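Local coordinates for protein paenibacillus xanthan lyase (Paenibacillus, PDB 6F2P) that cleaves the polysaccharide xanthan, probably by the beta-elimination used by family 8 polysaccharide lyases, at residues Y260-G274 / D314-L328. Numbering follows the deposited sequence.
Sequences YRWIYDSYEPFIYKG and DATAFKRMVKYWLLL
In the alpha-helical domain of this family 8 polysaccharide lyase, helix 256-267, running on through a 3-10 turn into the short strand 271-272, packs along helix 312-328, the helix segments crossing at 41°. Y264 is the knob at one end, set in a hole formed by D314, A317, F318 and M321. Its OH donates a hydrogen bond to D314 OD1, modelled at 2.5 Å, too short to take literally at this resolution, and that oxygen lies at the edge of the tyrosine ring, in its plane. The methyl of A317 also meets the ring edge, while F318 CE1 comes over one face, 3.7 Å from Y264 CZ. R261 reaches the same carboxylate through a water, which accepts from NH1 and donates to D314 OD2; one face of the guanidinium lies against Y264 CD2. Deeper in, I263 CG2 packs on F318 CE1 at 3.6 Å, and helix 292-307 adds I303 behind both. M321 bends at chi3 (79°), which lays its CE 3.5 Å from E268 OE2, itself salt-bridged to R358. At the other end I271 crosses the W325 indole at about a right angle, CG2 making a CH-pi contact 3.7 Å from the centroid of the five-membered ring. The indole NE1 donates 2.9 Å to a water lying in the ring plane, which donates to I271 O and accepts from K273 N. A leucine in place of W325 would probably leave I271 without its aromatic face and this water short of one of its donors. One turn further along, L328 CD1 meets K273 CG at 3.6 Å. The join thus has a mostly apolar middle, the glutamate's charge met by R358, while the direct tyrosine bond and the indole's water probably limit how those polar groups turn.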
ATOM      1  N   TYR A 260       6.008 -17.382  12.077  1.00 16.33           N
ATOM      2  CA  TYR A 260       6.013 -16.705  13.370  1.00 15.86           C
ATOM      3  C   TYR A 260       5.862 -15.198  13.175  1.00 18.21           C
ATOM      4  O   TYR A 260       5.132 -14.545  13.914  1.00 17.02           O
ATOM      5  CB  TYR A 260       7.260 -17.067  14.180  1.00 13.68           C
ATOM      6  CG  TYR A 260       7.354 -18.555  14.413  1.00 20.72           C
ATOM      7  CD1 TYR A 260       6.715 -19.149  15.488  1.00 18.69           C
ATOM      8  CD2 TYR A 260       8.042 -19.373  13.524  1.00 23.40           C
ATOM      9  CE1 TYR A 260       6.770 -20.516  15.682  1.00 25.22           C
ATOM     10  CE2 TYR A 260       8.101 -20.741  13.711  1.00 19.33           C
ATOM     11  CZ  TYR A 260       7.469 -21.304  14.793  1.00 19.91           C
ATOM     12  OH  TYR A 260       7.533 -22.662  14.992  1.00 21.47           O
ATOM     13  N   ARG A 261       6.525 -14.664  12.154  1.00 15.94           N
ATOM     14  CA  ARG A 261       6.405 -13.254  11.835  1.00 18.95           C
ATOM     15  C   ARG A 261       4.959 -12.882  11.502  1.00 21.48           C
ATOM     16  O   ARG A 261       4.502 -11.781  11.868  1.00 15.95           O
ATOM     17  CB  ARG A 261       7.327 -12.860  10.670  1.00 19.84           C
ATOM     18  CG  ARG A 261       8.822 -13.105  10.887  1.00 24.12           C
ATOM     19  CD  ARG A 261       9.286 -12.801  12.306  1.00 22.91           C
ATOM     20  NE  ARG A 261       9.082 -11.405  12.695  1.00 28.23           N
ATOM     21  CZ  ARG A 261       9.395 -10.911  13.891  1.00 29.77           C
ATOM     22  NH1 ARG A 261       9.938 -11.698  14.814  1.00 26.46           N
ATOM     23  NH2 ARG A 261       9.163  -9.631  14.164  1.00 27.28           N
ATOM     24  N   TRP A 262       4.255 -13.789  10.812  1.00 17.13           N
ATOM     25  CA  TRP A 262       2.864 -13.546  10.395  1.00 18.57           C
ATOM     26  C   TRP A 262       2.005 -13.093  11.564  1.00 17.16           C
ATOM     27  O   TRP A 262       1.158 -12.212  11.418  1.00 19.04           O
ATOM     28  CB  TRP A 262       2.225 -14.786   9.764  1.00 15.34           C
ATOM     29  CG  TRP A 262       2.817 -15.190   8.440  1.00 21.97           C
ATOM     30  CD1 TRP A 262       3.630 -14.439   7.636  1.00 17.66           C
ATOM     31  CD2 TRP A 262       2.646 -16.453   7.772  1.00 16.91           C
ATOM     32  NE1 TRP A 262       3.966 -15.154   6.508  1.00 16.10           N
ATOM     33  CE2 TRP A 262       3.379 -16.391   6.569  1.00 16.18           C
ATOM     34  CE3 TRP A 262       1.950 -17.627   8.077  1.00 19.32           C
ATOM     35  CZ2 TRP A 262       3.433 -17.460   5.671  1.00 18.99           C
ATOM     36  CZ3 TRP A 262       2.000 -18.685   7.178  1.00 15.52           C
ATOM     37  CH2 TRP A 262       2.736 -18.594   5.995  1.00 17.14           C
ATOM     38  N   ILE A 263       2.239 -13.692  12.727  1.00 13.03           N
ATOM     39  CA  ILE A 263       1.536 -13.298  13.939  1.00 12.96           C
ATOM     40  C   ILE A 263       1.753 -11.820  14.270  1.00 16.16           C
ATOM     41  O   ILE A 263       0.790 -11.085  14.475  1.00 18.00           O
ATOM     42  CB  ILE A 263       1.959 -14.165  15.126  1.00 14.08           C
ATOM     43  CG1 ILE A 263       1.733 -15.649  14.804  1.00 15.59           C
ATOM     44  CG2 ILE A 263       1.217 -13.754  16.378  1.00 11.98           C
ATOM     45  CD1 ILE A 263       0.342 -15.966  14.285  1.00 13.57           C
ATOM     46  N   TYR A 264       3.009 -11.374  14.302  1.00 16.46           N
ATOM     47  CA  TYR A 264       3.288  -9.972  14.621  1.00 17.54           C
ATOM     48  C   TYR A 264       2.788  -9.037  13.528  1.00 14.84           C
ATOM     49  O   TYR A 264       2.294  -7.952  13.813  1.00 13.11           O
ATOM     50  CB  TYR A 264       4.779  -9.723  14.827  1.00 14.77           C
ATOM     51  CG  TYR A 264       5.406 -10.514  15.938  1.00 13.67           C
ATOM     52  CD1 TYR A 264       4.957 -10.391  17.242  1.00 13.44           C
ATOM     53  CD2 TYR A 264       6.474 -11.365  15.688  1.00 17.43           C
ATOM     54  CE1 TYR A 264       5.538 -11.109  18.266  1.00 18.47           C
ATOM     55  CE2 TYR A 264       7.066 -12.086  16.702  1.00 19.32           C
ATOM     56  CZ  TYR A 264       6.595 -11.955  17.991  1.00 21.81           C
ATOM     57  OH  TYR A 264       7.183 -12.678  19.006  1.00 19.65           O
ATOM     58  N   ASP A 265       2.934  -9.461  12.277  1.00 12.37           N
ATOM     59  CA  ASP A 265       2.649  -8.588  11.150  1.00 11.99           C
ATOM     60  C   ASP A 265       1.238  -8.711  10.594  1.00 15.83           C
ATOM     61  O   ASP A 265       0.639  -7.709  10.216  1.00 17.37           O
ATOM     62  CB  ASP A 265       3.656  -8.819  10.024  1.00 16.19           C
ATOM     63  CG  ASP A 265       5.084  -8.572  10.460  1.00 20.48           C
ATOM     64  OD1 ASP A 265       5.286  -7.860  11.475  1.00 20.14           O
ATOM     65  OD2 ASP A 265       6.000  -9.095   9.786  1.00 16.86           O
ATOM     66  N   SER A 266       0.697  -9.926  10.548  1.00 18.32           N
ATOM     67  CA  SER A 266      -0.560 -10.137   9.841  1.00 11.66           C
ATOM     68  C   SER A 266      -1.746 -10.491  10.727  1.00 15.81           C
ATOM     69  O   SER A 266      -2.876 -10.540  10.244  1.00 16.25           O
ATOM     70  CB  SER A 266      -0.374 -11.193   8.759  1.00 11.66           C
ATOM     71  OG  SER A 266       0.658 -10.799   7.879  1.00 15.14           O
ATOM     72  N   TYR A 267      -1.516 -10.733  12.015  1.00 16.44           N
ATOM     73  CA  TYR A 267      -2.629 -11.140  12.886  1.00 15.25           C
ATOM     74  C   TYR A 267      -2.838 -10.287  14.130  1.00 15.43           C
ATOM     75  O   TYR A 267      -3.933  -9.779  14.352  1.00 17.90           O
ATOM     76  CB  TYR A 267      -2.578 -12.645  13.183  1.00 15.09           C
ATOM     77  CG  TYR A 267      -2.865 -13.357  11.903  1.00 16.03           C
ATOM     78  CD1 TYR A 267      -4.172 -13.498  11.455  1.00 12.83           C
ATOM     79  CD2 TYR A 267      -1.837 -13.785  11.082  1.00 14.71           C
ATOM     80  CE1 TYR A 267      -4.447 -14.085  10.245  1.00 13.00           C
ATOM     81  CE2 TYR A 267      -2.103 -14.379   9.866  1.00 16.96           C
ATOM     82  CZ  TYR A 267      -3.410 -14.519   9.455  1.00 17.58           C
ATOM     83  OH  TYR A 267      -3.686 -15.096   8.247  1.00 24.58           O
ATOM     84  N   GLU A 268      -1.785 -10.096  14.911  1.00 15.20           N
ATOM     85  CA  GLU A 268      -1.870  -9.256  16.095  1.00 15.43           C
ATOM     86  C   GLU A 268      -2.493  -7.869  15.831  1.00 14.49           C
ATOM     87  O   GLU A 268      -3.326  -7.411  16.617  1.00 13.14           O
ATOM     88  CB  GLU A 268      -0.497  -9.133  16.773  1.00 16.23           C
ATOM     89  CG  GLU A 268      -0.563  -8.544  18.167  1.00 15.38           C
ATOM     90  CD  GLU A 268       0.800  -8.292  18.754  1.00 18.90           C
ATOM     91  OE1 GLU A 268       1.772  -8.281  17.978  1.00 25.43           O
ATOM     92  OE2 GLU A 268       0.906  -8.115  19.989  1.00 22.26           O
ATOM     93  N   PRO A 269      -2.108  -7.197  14.728  1.00 12.15           N
ATOM     94  CA  PRO A 269      -2.729  -5.875  14.568  1.00 11.97           C
ATOM     95  C   PRO A 269      -4.222  -5.959  14.240  1.00 15.93           C
ATOM     96  O   PRO A 269      -4.949  -4.973  14.390  1.00 14.41           O
ATOM     97  CB  PRO A 269      -1.971  -5.256  13.380  1.00  9.61           C
ATOM     98  CG  PRO A 269      -0.753  -6.097  13.196  1.00 13.64           C
ATOM     99  CD  PRO A 269      -1.107  -7.471  13.683  1.00 11.50           C
ATOM    100  N   PHE A 270      -4.674  -7.125  13.793  1.00 16.16           N
ATOM    101  CA  PHE A 270      -6.054  -7.265  13.352  1.00 12.57           C
ATOM    102  C   PHE A 270      -6.946  -7.932  14.373  1.00 13.27           C
ATOM    103  O   PHE A 270      -8.125  -8.174  14.104  1.00 15.44           O
ATOM    104  CB  PHE A 270      -6.137  -8.009  12.018  1.00 12.45           C
ATOM    105  CG  PHE A 270      -5.525  -7.258  10.878  1.00 11.43           C
ATOM    106  CD1 PHE A 270      -6.099  -6.083  10.424  1.00 11.89           C
ATOM    107  CD2 PHE A 270      -4.370  -7.719  10.269  1.00  9.94           C
ATOM    108  CE1 PHE A 270      -5.535  -5.384   9.375  1.00 15.22           C
ATOM    109  CE2 PHE A 270      -3.807  -7.032   9.225  1.00 11.78           C
ATOM    110  CZ  PHE A 270      -4.390  -5.862   8.775  1.00 13.17           C
ATOM    111  N   ILE A 271      -6.395  -8.235  15.543  1.00 13.25           N
ATOM    112  CA  ILE A 271      -7.231  -8.729  16.628  1.00 16.60           C
ATOM    113  C   ILE A 271      -7.403  -7.643  17.654  1.00 17.60           C
ATOM    114  O   ILE A 271      -6.453  -7.287  18.360  1.00 17.61           O
ATOM    115  CB  ILE A 271      -6.662  -9.981  17.310  1.00 20.22           C
ATOM    116  CG1 ILE A 271      -6.654 -11.149  16.332  1.00 18.22           C
ATOM    117  CG2 ILE A 271      -7.496 -10.347  18.550  1.00 16.59           C
ATOM    118  CD1 ILE A 271      -5.967 -12.356  16.875  1.00 27.93           C
ATOM    119  N   TYR A 272      -8.609  -7.094  17.718  1.00 14.07           N
ATOM    120  CA  TYR A 272      -8.890  -6.100  18.727  1.00 16.29           C
ATOM    121  C   TYR A 272      -9.722  -6.724  19.826  1.00 17.37           C
ATOM    122  O   TYR A 272     -10.898  -7.016  19.631  1.00 22.72           O
ATOM    123  CB  TYR A 272      -9.585  -4.872  18.140  1.00 14.26           C
ATOM    124  CG  TYR A 272      -9.491  -3.694  19.070  1.00 18.70           C
ATOM    125  CD1 TYR A 272      -8.343  -2.908  19.110  1.00 15.14           C
ATOM    126  CD2 TYR A 272     -10.525  -3.392  19.944  1.00 19.13           C
ATOM    127  CE1 TYR A 272      -8.241  -1.843  19.971  1.00 14.40           C
ATOM    128  CE2 TYR A 272     -10.434  -2.321  20.814  1.00 19.79           C
ATOM    129  CZ  TYR A 272      -9.289  -1.552  20.825  1.00 21.06           C
ATOM    130  OH  TYR A 272      -9.197  -0.487  21.692  1.00 23.59           O
ATOM    131  N   LYS A 273      -9.089  -6.951  20.972  1.00 17.40           N
ATOM    132  CA  LYS A 273      -9.767  -7.498  22.141  1.00 18.65           C
ATOM    133  C   LYS A 273     -10.680  -8.688  21.821  1.00 18.32           C
ATOM    134  O   LYS A 273     -11.822  -8.759  22.279  1.00 20.43           O
ATOM    135  CB  LYS A 273     -10.526  -6.387  22.864  1.00 17.94           C
ATOM    136  CG  LYS A 273      -9.609  -5.263  23.334  1.00 23.44           C
ATOM    137  CD  LYS A 273     -10.382  -4.179  24.056  1.00 21.18           C
ATOM    138  CE  LYS A 273      -9.441  -3.142  24.628  1.00 24.39           C
ATOM    139  NZ  LYS A 273     -10.170  -2.142  25.461  1.00 26.17           N
ATOM    140  N   GLY A 274     -10.167  -9.609  21.013  1.00 17.16           N
ATOM    141  CA  GLY A 274     -10.871 -10.843  20.717  1.00 16.77           C
ATOM    142  C   GLY A 274     -11.665 -10.802  19.431  1.00 15.13           C
ATOM    143  O   GLY A 274     -12.322 -11.778  19.067  1.00 17.60           O
ATOM    144  N   ASP A 314       9.703 -15.429  21.058  1.00 22.57           N
ATOM    145  CA  ASP A 314       8.400 -15.467  20.397  1.00 23.63           C
ATOM    146  C   ASP A 314       7.331 -16.201  21.218  1.00 23.07           C
ATOM    147  O   ASP A 314       6.199 -15.726  21.362  1.00 22.36           O
ATOM    148  CB  ASP A 314       8.519 -16.104  19.011  1.00 22.32           C
ATOM    149  CG  ASP A 314       9.222 -15.205  18.005  1.00 28.48           C
ATOM    150  OD1 ASP A 314       9.140 -13.966  18.139  1.00 28.72           O
ATOM    151  OD2 ASP A 314       9.850 -15.740  17.069  1.00 28.85           O
ATOM    152  N   ALA A 315       7.691 -17.361  21.750  1.00 20.96           N
ATOM    153  CA  ALA A 315       6.764 -18.136  22.554  1.00 21.72           C
ATOM    154  C   ALA A 315       6.238 -17.279  23.697  1.00 23.46           C
ATOM    155  O   ALA A 315       5.046 -17.285  24.004  1.00 25.69           O
ATOM    156  CB  ALA A 315       7.445 -19.375  23.084  1.00 21.04           C
ATOM    157  N   THR A 316       7.136 -16.509  24.296  1.00 25.02           N
ATOM    158  CA  THR A 316       6.781 -15.627  25.394  1.00 20.11           C
ATOM    159  C   THR A 316       5.809 -14.565  24.913  1.00 20.29           C
ATOM    160  O   THR A 316       4.759 -14.358  25.517  1.00 24.86           O
ATOM    161  CB  THR A 316       8.027 -14.948  25.957  1.00 22.52           C
ATOM    162  OG1 THR A 316       8.938 -15.954  26.420  1.00 20.80           O
ATOM    163  CG2 THR A 316       7.666 -13.989  27.102  1.00 15.31           C
ATOM    164  N   ALA A 317       6.164 -13.910  23.812  1.00 18.31           N
ATOM    165  CA  ALA A 317       5.342 -12.857  23.223  1.00 21.72           C
ATOM    166  C   ALA A 317       3.956 -13.377  22.834  1.00 23.79           C
ATOM    167  O   ALA A 317       2.935 -12.717  23.069  1.00 22.65           O
ATOM    168  CB  ALA A 317       6.053 -12.252  22.011  1.00 19.20           C
ATOM    169  N   PHE A 318       3.936 -14.570  22.245  1.00 19.23           N
ATOM    170  CA  PHE A 318       2.688 -15.210  21.853  1.00 20.76           C
ATOM    171  C   PHE A 318       1.793 -15.506  23.048  1.00 20.75           C
ATOM    172  O   PHE A 318       0.587 -15.278  22.986  1.00 22.18           O
ATOM    173  CB  PHE A 318       2.955 -16.507  21.089  1.00 19.60           C
ATOM    174  CG  PHE A 318       3.503 -16.297  19.710  1.00 22.13           C
ATOM    175  CD1 PHE A 318       3.793 -15.021  19.249  1.00 16.97           C
ATOM    176  CD2 PHE A 318       3.715 -17.376  18.869  1.00 19.67           C
ATOM    177  CE1 PHE A 318       4.296 -14.833  17.985  1.00 19.45           C
ATOM    178  CE2 PHE A 318       4.210 -17.188  17.593  1.00 18.45           C
ATOM    179  CZ  PHE A 318       4.505 -15.917  17.154  1.00 19.02           C
ATOM    180  N   LYS A 319       2.374 -16.025  24.128  1.00 16.83           N
ATOM    181  CA  LYS A 319       1.575 -16.378  25.294  1.00 20.75           C
ATOM    182  C   LYS A 319       1.016 -15.125  25.930  1.00 21.60           C
ATOM    183  O   LYS A 319      -0.078 -15.142  26.488  1.00 24.41           O
ATOM    184  CB  LYS A 319       2.391 -17.155  26.325  1.00 21.29           C
ATOM    185  CG  LYS A 319       2.814 -18.532  25.871  1.00 24.44           C
ATOM    186  CD  LYS A 319       3.599 -19.248  26.952  1.00 26.95           C
ATOM    187  CE  LYS A 319       4.346 -20.420  26.352  1.00 44.49           C
ATOM    188  NZ  LYS A 319       4.888 -21.348  27.380  1.00 57.53           N
ATOM    189  N   ARG A 320       1.764 -14.033  25.835  1.00 19.85           N
ATOM    190  CA  ARG A 320       1.356 -12.799  26.487  1.00 22.99           C
ATOM    191  C   ARG A 320       0.161 -12.184  25.782  1.00 19.97           C
ATOM    192  O   ARG A 320      -0.759 -11.697  26.425  1.00 23.31           O
ATOM    193  CB  ARG A 320       2.512 -11.794  26.558  1.00 22.77           C
ATOM    194  CG  ARG A 320       3.592 -12.167  27.562  1.00 25.19           C
ATOM    195  CD  ARG A 320       4.542 -11.011  27.832  1.00 23.29           C
ATOM    196  NE  ARG A 320       3.963 -10.017  28.731  1.00 31.40           N
ATOM    197  CZ  ARG A 320       4.118  -8.703  28.600  1.00 29.43           C
ATOM    198  NH1 ARG A 320       4.829  -8.211  27.593  1.00 32.18           N
ATOM    199  NH2 ARG A 320       3.553  -7.879  29.471  1.00 25.74           N
ATOM    200  N   MET A 321       0.165 -12.204  24.457  1.00 17.66           N
ATOM    201  CA  MET A 321      -0.935 -11.586  23.743  1.00 19.24           C
ATOM    202  C   MET A 321      -2.207 -12.445  23.855  1.00 21.63           C
ATOM    203  O   MET A 321      -3.304 -11.919  24.074  1.00 17.72           O
ATOM    204  CB  MET A 321      -0.542 -11.260  22.294  1.00 17.67           C
ATOM    205  CG  MET A 321      -0.283 -12.460  21.401  1.00 19.45           C
ATOM    206  SD  MET A 321       0.122 -11.979  19.709  1.00 19.04           S
ATOM    207  CE  MET A 321       1.841 -11.512  19.873  1.00 14.89           C
ATOM    208  N   VAL A 322      -2.055 -13.763  23.744  1.00 20.28           N
ATOM    209  CA  VAL A 322      -3.185 -14.669  23.916  1.00 18.70           C
ATOM    210  C   VAL A 322      -3.778 -14.566  25.325  1.00 20.60           C
ATOM    211  O   VAL A 322      -5.001 -14.560  25.487  1.00 20.03           O
ATOM    212  CB  VAL A 322      -2.813 -16.129  23.572  1.00 17.79           C
ATOM    213  CG1 VAL A 322      -3.906 -17.105  24.006  1.00 17.90           C
ATOM    214  CG2 VAL A 322      -2.577 -16.258  22.090  1.00 16.85           C
ATOM    215  N   LYS A 323      -2.925 -14.458  26.339  1.00 17.82           N
ATOM    216  CA  LYS A 323      -3.427 -14.301  27.699  1.00 21.13           C
ATOM    217  C   LYS A 323      -4.297 -13.060  27.813  1.00 22.85           C
ATOM    218  O   LYS A 323      -5.412 -13.130  28.334  1.00 27.68           O
ATOM    219  CB  LYS A 323      -2.293 -14.235  28.724  1.00 23.22           C
ATOM    220  CG  LYS A 323      -2.787 -14.232  30.170  1.00 22.71           C
ATOM    221  CD  LYS A 323      -1.711 -14.687  31.138  1.00 25.39           C
ATOM    222  CE  LYS A 323      -2.280 -14.872  32.539  1.00 32.57           C
ATOM    223  NZ  LYS A 323      -1.284 -15.435  33.500  1.00 29.00           N
ATOM    224  N   TYR A 324      -3.775 -11.940  27.317  1.00 20.05           N
ATOM    225  CA  TYR A 324      -4.492 -10.666  27.269  1.00 20.57           C
ATOM    226  C   TYR A 324      -5.894 -10.834  26.714  1.00 23.10           C
ATOM    227  O   TYR A 324      -6.869 -10.412  27.336  1.00 24.95           O
ATOM    228  CB  TYR A 324      -3.721  -9.654  26.408  1.00 21.65           C
ATOM    229  CG  TYR A 324      -4.406  -8.310  26.234  1.00 20.53           C
ATOM    230  CD1 TYR A 324      -4.576  -7.448  27.312  1.00 27.35           C
ATOM    231  CD2 TYR A 324      -4.863  -7.893  24.992  1.00 17.07           C
ATOM    232  CE1 TYR A 324      -5.193  -6.211  27.161  1.00 22.92           C
ATOM    233  CE2 TYR A 324      -5.482  -6.656  24.829  1.00 17.77           C
ATOM    234  CZ  TYR A 324      -5.641  -5.819  25.919  1.00 21.65           C
ATOM    235  OH  TYR A 324      -6.254  -4.587  25.781  1.00 25.93           O
ATOM    236  N   TRP A 325      -5.986 -11.465  25.547  1.00 18.19           N
ATOM    237  CA  TRP A 325      -7.267 -11.667  24.891  1.00 17.39           C
ATOM    238  C   TRP A 325      -8.187 -12.626  25.650  1.00 21.59           C
ATOM    239  O   TRP A 325      -9.410 -12.475  25.620  1.00 25.82           O
ATOM    240  CB  TRP A 325      -7.058 -12.178  23.467  1.00 18.44           C
ATOM    241  CG  TRP A 325      -6.384 -11.193  22.556  1.00 20.33           C
ATOM    242  CD1 TRP A 325      -6.548  -9.831  22.541  1.00 18.10           C
ATOM    243  CD2 TRP A 325      -5.433 -11.495  21.521  1.00 21.43           C
ATOM    244  NE1 TRP A 325      -5.761  -9.273  21.556  1.00 14.74           N
ATOM    245  CE2 TRP A 325      -5.066 -10.272  20.921  1.00 17.88           C
ATOM    246  CE3 TRP A 325      -4.856 -12.680  21.047  1.00 20.48           C
ATOM    247  CZ2 TRP A 325      -4.152 -10.205  19.869  1.00 19.38           C
ATOM    248  CZ3 TRP A 325      -3.948 -12.613  20.008  1.00 16.82           C
ATOM    249  CH2 TRP A 325      -3.605 -11.386  19.428  1.00 18.09           C
ATOM    250  N   LEU A 326      -7.612 -13.622  26.316  1.00 23.98           N
ATOM    251  CA  LEU A 326      -8.421 -14.619  27.019  1.00 18.17           C
ATOM    252  C   LEU A 326      -9.024 -14.013  28.270  1.00 23.40           C
ATOM    253  O   LEU A 326     -10.162 -14.307  28.626  1.00 28.35           O
ATOM    254  CB  LEU A 326      -7.589 -15.839  27.390  1.00 18.05           C
ATOM    255  CG  LEU A 326      -7.248 -16.804  26.262  1.00 19.57           C
ATOM    256  CD1 LEU A 326      -6.200 -17.808  26.721  1.00 16.73           C
ATOM    257  CD2 LEU A 326      -8.509 -17.513  25.815  1.00 22.40           C
ATOM    258  N   LEU A 327      -8.252 -13.154  28.928  1.00 24.10           N
ATOM    259  CA  LEU A 327      -8.707 -12.454  30.124  1.00 26.50           C
ATOM    260  C   LEU A 327      -9.858 -11.497  29.808  1.00 26.12           C
ATOM    261  O   LEU A 327     -10.694 -11.196  30.664  1.00 27.09           O
ATOM    262  CB  LEU A 327      -7.536 -11.686  30.750  1.00 21.15           C
ATOM    263  CG  LEU A 327      -6.435 -12.559  31.352  1.00 20.86           C
ATOM    264  CD1 LEU A 327      -5.196 -11.741  31.601  1.00 23.58           C
ATOM    265  CD2 LEU A 327      -6.914 -13.205  32.640  1.00 17.51           C
ATOM    266  N   LEU A 328      -9.888 -11.013  28.572  1.00 24.70           N
ATOM    267  CA  LEU A 328     -10.934 -10.100  28.152  1.00 24.26           C
ATOM    268  C   LEU A 328     -12.187 -10.867  27.801  1.00 28.39           C
ATOM    269  O   LEU A 328     -13.282 -10.315  27.838  1.00 28.04           O
ATOM    270  CB  LEU A 328     -10.476  -9.271  26.955  1.00 20.01           C
ATOM    271  CG  LEU A 328      -9.386  -8.248  27.269  1.00 21.00           C
ATOM    272  CD1 LEU A 328      -8.851  -7.624  26.001  1.00 22.47           C
ATOM    273  CD2 LEU A 328      -9.924  -7.182  28.184  1.00 15.46           C
TER
HETATM  274  O   HOH W   1      10.666 -14.483  14.655  1.00 22.36           O
HETATM  275  O   HOH W   2      -6.042  -6.401  21.317  1.00 10.94           O